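Local coordinates for transcriptional regulator, IclR family (Ruegeria sp. TM1040, PDB 3R4K), which probably binds DNA through an N-terminal helix-turn-helix domain and regulates transcription in response to a small-molecule effector sensed by its C-terminal domain, at residues 26-29 with 34-37; 143-148 with 251-256; 197-202 with 229-234. All blocks are in the same frame, centred on the assembly; numbering follows the deposited sequence.

Contact 1: 26-29 with 34-37; sequences DLTR and NKAT
T28 and K35 meet without any planar group between them, and the flat groups of the two segments lie to either flank. On one flank the R29 guanidinium carries D26 at its edge, in plane, and R29 NH2 stands 3.5 Å from D26 OD2 in a salt bridge; R29 was modelled in two conformers, so this detail is tentative. On the other, N34 OD1 accepts a hydrogen bond from T37 OG1 (3.0 Å), with the donor 37° out of the carbonyl plane. N34 occupies the N-cap position of helix 35-47, yet its side chain caps no backbone N-H.

The contact itself is made by both branches of T28. Its methyl, anti to the backbone N, lies 3.7 Å from K35 N (T28 CG2), while T28 OG1 comes within 3.4 Å of K35 CA and 3.8 Å of K35 CG. The two side chains cross at about a right angle, and the lysine stays extended until a bend at its last torsion (chi4 72°), near a weak hydrogen bond from NZ to S25 OG.

Helices 24-31 and 35-47 form the helix-turn-helix pair, the second probably being the recognition helix. With the T28 hydroxyl bonded to L24 O inside its own helix, van der Waals contact is what joins T28 to K35, while L27 packs on V38 and M42 of the second helix.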
loop_
_atom_site.group_PDB
_atom_site.type_symbol
_atom_site.label_atom_id
_atom_site.label_comp_id
_atom_site.label_asym_id
_atom_site.label_seq_id
_atom_site.Cartn_x
_atom_site.Cartn_y
_atom_site.Cartn_z
ATOM N N ASP A 26 10.956 -26.823 -1.735
ATOM C CA ASP A 26 11.901 -25.705 -1.640
ATOM C C ASP A 26 11.750 -24.953 -0.324
ATOM O O ASP A 26 12.754 -24.511 0.232
ATOM C CB ASP A 26 11.746 -24.754 -2.822
ATOM C CG ASP A 26 12.522 -25.248 -4.015
ATOM O OD1 ASP A 26 13.751 -25.026 -4.050
ATOM O OD2 ASP A 26 11.923 -25.959 -4.860
ATOM N N LEU A 27 10.500 -24.830 0.189
ATOM C CA LEU A 27 10.201 -24.192 1.476
ATOM C C LEU A 27 10.773 -25.010 2.614
ATOM O O LEU A 27 11.237 -24.440 3.590
ATOM C CB LEU A 27 8.691 -24.023 1.685
ATOM C CG LEU A 27 8.114 -22.633 1.491
ATOM C CD1 LEU A 27 6.607 -22.672 1.550
ATOM C CD2 LEU A 27 8.677 -21.635 2.502
ATOM N N THR A 28 10.738 -26.347 2.483
ATOM C CA THR A 28 11.254 -27.294 3.467
ATOM C C THR A 28 12.785 -27.113 3.550
ATOM O O THR A 28 13.318 -27.031 4.659
ATOM C CB THR A 28 10.784 -28.725 3.093
ATOM O OG1 THR A 28 9.361 -28.793 3.207
ATOM C CG2 THR A 28 11.376 -29.801 3.967
ATOM N N ARG A 29 13.465 -26.995 2.381
ATOM C CA ARG A 29 14.922 -26.825 2.285
ATOM C C ARG A 29 15.382 -25.473 2.809
ATOM O O ARG A 29 16.387 -25.403 3.523
ATOM C CB ARG A 29 15.404 -27.010 0.838
ATOM C CG ARG A 29 15.532 -28.479 0.431
ATOM C CD ARG A 29 16.091 -28.657 -0.973
ATOM N NE ARG A 29 15.113 -28.357 -2.022
ATOM C CZ ARG A 29 14.187 -29.210 -2.454
ATOM N NH1 ARG A 29 14.081 -30.417 -1.912
ATOM N NH2 ARG A 29 13.347 -28.854 -3.416
ATOM N N ASN A 34 10.495 -29.806 8.829
ATOM C CA ASN A 34 10.009 -31.008 8.127
ATOM C C ASN A 34 8.914 -30.604 7.136
ATOM O O ASN A 34 8.209 -29.634 7.385
ATOM C CB ASN A 34 9.449 -32.100 9.077
ATOM C CG ASN A 34 9.872 -32.065 10.513
ATOM O OD1 ASN A 34 9.621 -31.095 11.258
ATOM N ND2 ASN A 34 10.450 -33.172 10.952
ATOM N N LYS A 35 8.754 -31.359 6.047
ATOM C CA LYS A 35 7.742 -31.136 5.009
ATOM C C LYS A 35 6.334 -31.032 5.616
ATOM O O LYS A 35 5.592 -30.103 5.273
ATOM C CB LYS A 35 7.785 -32.270 3.960
ATOM C CG LYS A 35 7.273 -31.879 2.585
ATOM C CD LYS A 35 7.110 -33.115 1.693
ATOM C CE LYS A 35 6.827 -32.792 0.236
ATOM N NZ LYS A 35 8.005 -32.238 -0.501
ATOM N N ALA A 36 5.994 -31.956 6.545
ATOM C CA ALA A 36 4.708 -32.022 7.241
ATOM C C ALA A 36 4.452 -30.769 8.082
ATOM O O ALA A 36 3.319 -30.294 8.112
ATOM C CB ALA A 36 4.662 -33.258 8.120
ATOM N N THR A 37 5.503 -30.228 8.743
ATOM C CA THR A 37 5.403 -29.007 9.535
ATOM C C THR A 37 5.074 -27.840 8.615
ATOM O O THR A 37 4.129 -27.091 8.891
ATOM C CB THR A 37 6.689 -28.746 10.331
ATOM O OG1 THR A 37 6.926 -29.832 11.222
ATOM C CG2 THR A 37 6.630 -27.439 11.130
#

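Contact 2: 143-148 with 251-256; sequences LAYSEP and PPEFPT
Y145 and F254 form an offset edge-to-face aromatic pair: the edge of F254 is directed at the face of Y145, with centroids 5.7 Å apart and planes at 68°. The closest approach is at the far end of the tyrosine, where Y145 OH lies 3.4 Å from F254 CD1, near the plane of the phenylalanine ring. P255 CD reaches the same hydroxyl oxygen at 3.6 Å. Along the tyrosine edge, in plane, sits the carbonyl oxygen of E253, 3.7 Å from Y145 CE1. The E253 side chain runs past the ring in the opposite direction, its CG 4.1 Å from Y145 CE1, and P251 CG adds a looser apolar touch.

Type I turns position this first shell on both sides. F254 N bonds to P251 O (3.1 Å), folding residues 251-254 so that E253 points toward the tyrosine and F254 follows next; F254 CG, anti to its own N (chi1 -179°), carries the ring to Y145. A second turn, closed by S146 N to L143 O, presents Y145. Further out, F204 of strand 196-204 meets both rings edge-to-face, and A144 rests on V180 and R181 of helix 170-183.

The C-terminal tail is laid against the GAF-related C-terminal domain by aromatic and proline surfaces. The tyrosine hydroxyl has a weak hydrogen bond with R181 O, and none crosses between the segments; the join is one of dispersion and ring electrostatics.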
loop_
_atom_site.group_PDB
_atom_site.type_symbol
_atom_site.label_atom_id
_atom_site.label_comp_id
_atom_site.label_asym_id
_atom_site.label_seq_id
_atom_site.Cartn_x
_atom_site.Cartn_y
_atom_site.Cartn_z
ATOM N N LEU A 143 17.792 9.962 -9.125
ATOM C CA LEU A 143 18.098 9.783 -10.552
ATOM C C LEU A 143 18.849 8.477 -10.800
ATOM O O LEU A 143 18.556 7.771 -11.760
ATOM C CB LEU A 143 18.941 10.966 -11.056
ATOM C CG LEU A 143 18.623 11.490 -12.449
ATOM C CD1 LEU A 143 17.132 11.797 -12.611
ATOM C CD2 LEU A 143 19.435 12.726 -12.750
ATOM N N ALA A 144 19.791 8.145 -9.914
ATOM C CA ALA A 144 20.619 6.954 -10.035
ATOM C C ALA A 144 19.808 5.643 -9.989
ATOM O O ALA A 144 20.266 4.625 -10.517
ATOM C CB ALA A 144 21.664 6.947 -8.942
ATOM N N TYR A 145 18.605 5.672 -9.391
ATOM C CA TYR A 145 17.764 4.484 -9.280
ATOM C C TYR A 145 16.418 4.652 -9.985
ATOM O O TYR A 145 15.483 3.876 -9.746
ATOM C CB TYR A 145 17.599 4.113 -7.807
ATOM C CG TYR A 145 18.904 3.619 -7.225
ATOM C CD1 TYR A 145 19.347 2.328 -7.472
ATOM C CD2 TYR A 145 19.741 4.471 -6.508
ATOM C CE1 TYR A 145 20.554 1.869 -6.962
ATOM C CE2 TYR A 145 20.956 4.023 -5.992
ATOM C CZ TYR A 145 21.353 2.715 -6.214
ATOM O OH TYR A 145 22.522 2.241 -5.685
ATOM N N SER A 146 16.358 5.617 -10.914
ATOM C CA SER A 146 15.206 5.893 -11.753
ATOM C C SER A 146 15.345 5.144 -13.097
ATOM O O SER A 146 16.434 4.647 -13.430
ATOM C CB SER A 146 15.064 7.394 -11.975
ATOM O OG SER A 146 14.407 8.004 -10.876
ATOM N N GLU A 147 14.237 5.044 -13.854
ATOM C CA GLU A 147 14.212 4.376 -15.157
ATOM C C GLU A 147 15.113 5.104 -16.162
ATOM O O GLU A 147 15.125 6.340 -16.176
ATOM C CB GLU A 147 12.779 4.280 -15.709
ATOM C CG GLU A 147 11.983 3.082 -15.218
ATOM C CD GLU A 147 12.627 1.716 -15.374
ATOM O OE1 GLU A 147 12.766 1.235 -16.524
ATOM O OE2 GLU A 147 12.988 1.125 -14.330
ATOM N N PRO A 148 15.859 4.362 -17.022
ATOM C CA PRO A 148 16.749 5.033 -17.991
ATOM C C PRO A 148 16.042 6.114 -18.813
ATOM O O PRO A 148 16.648 7.150 -19.069
ATOM C CB PRO A 148 17.235 3.882 -18.870
ATOM C CG PRO A 148 17.165 2.684 -17.990
ATOM C CD PRO A 148 15.953 2.889 -17.142
ATOM N N PRO A 251 16.307 -2.715 -4.629
ATOM C CA PRO A 251 16.522 -3.481 -5.866
ATOM C C PRO A 251 17.904 -4.175 -5.854
ATOM O O PRO A 251 18.749 -3.774 -5.054
ATOM C CB PRO A 251 16.409 -2.411 -6.954
ATOM C CG PRO A 251 16.860 -1.173 -6.315
ATOM C CD PRO A 251 16.516 -1.273 -4.854
ATOM N N PRO A 252 18.168 -5.224 -6.681
ATOM C CA PRO A 252 19.496 -5.885 -6.627
ATOM C C PRO A 252 20.676 -4.945 -6.919
ATOM O O PRO A 252 21.753 -5.114 -6.330
ATOM C CB PRO A 252 19.396 -6.994 -7.691
ATOM C CG PRO A 252 18.210 -6.658 -8.531
ATOM C CD PRO A 252 17.274 -5.884 -7.661
ATOM N N GLU A 253 20.450 -3.937 -7.794
ATOM C CA GLU A 253 21.427 -2.915 -8.208
ATOM C C GLU A 253 21.859 -1.968 -7.045
ATOM O O GLU A 253 22.751 -1.137 -7.246
ATOM C CB GLU A 253 20.886 -2.085 -9.398
ATOM C CG GLU A 253 19.530 -1.434 -9.156
ATOM C CD GLU A 253 18.345 -2.081 -9.845
ATOM O OE1 GLU A 253 18.160 -3.310 -9.692
ATOM O OE2 GLU A 253 17.557 -1.342 -10.478
ATOM N N PHE A 254 21.222 -2.095 -5.854
ATOM C CA PHE A 254 21.526 -1.296 -4.673
ATOM C C PHE A 254 22.429 -2.100 -3.713
ATOM O O PHE A 254 22.040 -3.189 -3.276
ATOM C CB PHE A 254 20.243 -0.805 -3.974
ATOM C CG PHE A 254 20.504 0.047 -2.756
ATOM C CD1 PHE A 254 20.892 1.374 -2.887
ATOM C CD2 PHE A 254 20.374 -0.480 -1.481
ATOM C CE1 PHE A 254 21.151 2.157 -1.760
ATOM C CE2 PHE A 254 20.625 0.307 -0.353
ATOM C CZ PHE A 254 21.012 1.621 -0.500
ATOM N N PRO A 255 23.633 -1.556 -3.368
ATOM C CA PRO A 255 24.547 -2.297 -2.479
ATOM C C PRO A 255 24.174 -2.218 -0.994
ATOM O O PRO A 255 23.918 -1.127 -0.473
ATOM C CB PRO A 255 25.910 -1.646 -2.739
ATOM C CG PRO A 255 25.615 -0.303 -3.261
ATOM C CD PRO A 255 24.233 -0.278 -3.818
ATOM N N THR A 256 24.154 -3.387 -0.323
ATOM C CA THR A 256 23.869 -3.558 1.112
ATOM C C THR A 256 24.967 -4.446 1.739
ATOM O O THR A 256 25.332 -5.499 1.206
ATOM C CB THR A 256 22.422 -4.082 1.382
ATOM O OG1 THR A 256 22.234 -4.375 2.766
ATOM C CG2 THR A 256 22.028 -5.266 0.511
#

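Contact 3: 197-202 with 229-234; sequences HSHAVP and RTIPPA
H199 turns one face of its imidazole toward I231, joining strand 196-204 of the antiparallel sheet to helix 225-245 in the profilin-like, GAF-related C-terminal domain of IclR regulators. The two side chains cross at about a right angle, and their meeting is a CH-pi contact: I231 CG2 lies 3.9 Å from the ring centroid, 21° off the ring normal. The methyl is offset toward the rim and leans to the root of the ring, 3.7 Å from H199 CG and 3.8 Å from H199 ND1. This branch of the isoleucine is the one placed anti to the backbone N, with chi1 of -69° setting CG1 beside the backbone N.

P232, next along the helix, approaches obliquely. Isoleucine and proline thus share one ring, the first over the face, near CG and ND1, and the second beside its CD2 and NE2 atoms. An alanine here in place of H199 would remove the imidazole and is likely to leave the I231 methyl without its ring face and open a gap between strand and helix.

Both partners are held by the fold. H199 is fixed in the sheet by backbone hydrogen bonds with V216 of the neighbouring strand 210-219, and its side chain also touches Q187 of strand 186-189, while I231 packs on V216 as well. On the helix side, two consecutive prolines bring a kink, because neither P232 nor P233 has an N-H to offer the preceding turn; the regular pattern is taken up again by a weak bond of 3.4 Å from A234 N to T230 O. The proline completes the contact with its ring carbon, P232 CG lying 3.9 Å from H199 CD2.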
loop_
_atom_site.group_PDB
_atom_site.type_symbol
_atom_site.label_atom_id
_atom_site.label_comp_id
_atom_site.label_asym_id
_atom_site.label_seq_id
_atom_site.Cartn_x
_atom_site.Cartn_y
_atom_site.Cartn_z
ATOM N N HIS A 197 27.286 21.248 1.987
ATOM C CA HIS A 197 27.775 19.914 1.637
ATOM C C HIS A 197 26.718 18.900 2.061
ATOM O O HIS A 197 26.471 18.745 3.258
ATOM C CB HIS A 197 29.137 19.611 2.296
ATOM C CG HIS A 197 29.784 18.353 1.811
ATOM N ND1 HIS A 197 31.148 18.293 1.573
ATOM C CD2 HIS A 197 29.239 17.148 1.524
ATOM C CE1 HIS A 197 31.389 17.057 1.173
ATOM N NE2 HIS A 197 30.267 16.337 1.118
ATOM N N SER A 198 26.080 18.238 1.088
ATOM C CA SER A 198 25.037 17.264 1.360
ATOM C C SER A 198 25.437 15.826 0.991
ATOM O O SER A 198 26.233 15.596 0.079
ATOM C CB SER A 198 23.739 17.632 0.642
ATOM O OG SER A 198 23.827 18.747 -0.234
ATOM N N HIS A 199 24.879 14.868 1.748
ATOM C CA HIS A 199 24.982 13.415 1.606
ATOM C C HIS A 199 23.573 12.874 1.491
ATOM O O HIS A 199 22.713 13.296 2.271
ATOM C CB HIS A 199 25.668 12.786 2.829
ATOM C CG HIS A 199 27.133 13.029 2.942
ATOM N ND1 HIS A 199 27.629 14.232 3.415
ATOM C CD2 HIS A 199 28.164 12.179 2.736
ATOM C CE1 HIS A 199 28.941 14.093 3.429
ATOM N NE2 HIS A 199 29.309 12.873 3.026
ATOM N N ALA A 200 23.313 11.948 0.555
ATOM C CA ALA A 200 21.964 11.389 0.417
ATOM C C ALA A 200 21.969 9.946 -0.022
ATOM O O ALA A 200 22.854 9.512 -0.757
ATOM C CB ALA A 200 21.135 12.209 -0.553
ATOM N N VAL A 201 20.963 9.208 0.453
ATOM C CA VAL A 201 20.723 7.800 0.130
ATOM C C VAL A 201 19.309 7.673 -0.439
ATOM O O VAL A 201 18.411 8.393 0.013
ATOM C CB VAL A 201 20.950 6.822 1.331
ATOM C CG1 VAL A 201 22.422 6.748 1.719
ATOM C CG2 VAL A 201 20.072 7.158 2.537
ATOM N N PRO A 202 19.061 6.770 -1.406
ATOM C CA PRO A 202 17.689 6.616 -1.908
ATOM C C PRO A 202 16.803 5.831 -0.927
ATOM O O PRO A 202 17.297 5.029 -0.135
ATOM C CB PRO A 202 17.887 5.848 -3.209
ATOM C CG PRO A 202 19.112 5.008 -2.949
ATOM C CD PRO A 202 19.991 5.816 -2.056
ATOM N N ARG A 229 33.597 10.861 7.628
ATOM C CA ARG A 229 33.627 9.432 7.859
ATOM C C ARG A 229 32.482 8.936 8.774
ATOM O O ARG A 229 32.171 7.744 8.741
ATOM C CB ARG A 229 34.998 9.036 8.404
ATOM C CG ARG A 229 36.064 8.943 7.289
ATOM C CD ARG A 229 37.399 9.641 7.571
ATOM N NE ARG A 229 37.767 9.665 8.991
ATOM C CZ ARG A 229 38.804 10.328 9.489
ATOM N NH1 ARG A 229 39.604 11.024 8.690
ATOM N NH2 ARG A 229 39.055 10.297 10.789
ATOM N N THR A 230 31.863 9.822 9.564
ATOM C CA THR A 230 30.748 9.485 10.458
ATOM C C THR A 230 29.373 9.637 9.777
ATOM O O THR A 230 28.462 8.861 10.095
ATOM C CB THR A 230 30.828 10.379 11.717
ATOM O OG1 THR A 230 32.032 10.092 12.420
ATOM C CG2 THR A 230 29.593 10.309 12.642
ATOM N N ILE A 231 29.199 10.654 8.910
ATOM C CA ILE A 231 27.904 10.893 8.257
ATOM C C ILE A 231 27.498 9.681 7.371
ATOM O O ILE A 231 26.401 9.169 7.592
ATOM C CB ILE A 231 27.841 12.249 7.492
ATOM C CG1 ILE A 231 27.849 13.434 8.492
ATOM C CG2 ILE A 231 26.622 12.303 6.547
ATOM C CD1 ILE A 231 28.182 14.802 7.912
ATOM N N PRO A 232 28.332 9.188 6.419
ATOM C CA PRO A 232 27.896 8.060 5.572
ATOM C C PRO A 232 27.396 6.797 6.333
ATOM O O PRO A 232 26.285 6.384 6.000
ATOM C CB PRO A 232 29.133 7.774 4.718
ATOM C CG PRO A 232 29.802 9.111 4.601
ATOM C CD PRO A 232 29.657 9.683 5.979
ATOM N N PRO A 233 28.077 6.196 7.356
ATOM C CA PRO A 233 27.477 5.031 8.047
ATOM C C PRO A 233 26.150 5.339 8.746
ATOM O O PRO A 233 25.241 4.504 8.719
ATOM C CB PRO A 233 28.531 4.639 9.095
ATOM C CG PRO A 233 29.766 5.312 8.695
ATOM C CD PRO A 233 29.396 6.528 7.930
ATOM N N ALA A 234 26.045 6.532 9.374
ATOM C CA ALA A 234 24.856 6.968 10.095
ATOM C C ALA A 234 23.679 7.160 9.142
ATOM O O ALA A 234 22.572 6.697 9.450
ATOM C CB ALA A 234 25.141 8.247 10.854
#

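In the fold
Contact 1 lies in the probable DNA-binding domain and joins two successive helices at the surface; about 28 Å separates its nearest atoms from those of contact 3, on the opposite side of the chain's centre. Contacts 2 and 3 share the C-terminal domain, their centres about 17 Å apart, and they touch directly: P202, on the strand of contact 3, packs against Y145 and F254 of contact 2. Contact 3 is the buried one, joining sheet to helix, whereas contact 2 brings two irregular segments together at the surface. None has a hydrogen bond between its segments, but the surfaces differ: threonine against lysine, paired aromatics with prolines, and imidazole against an isoleucine methyl and a proline.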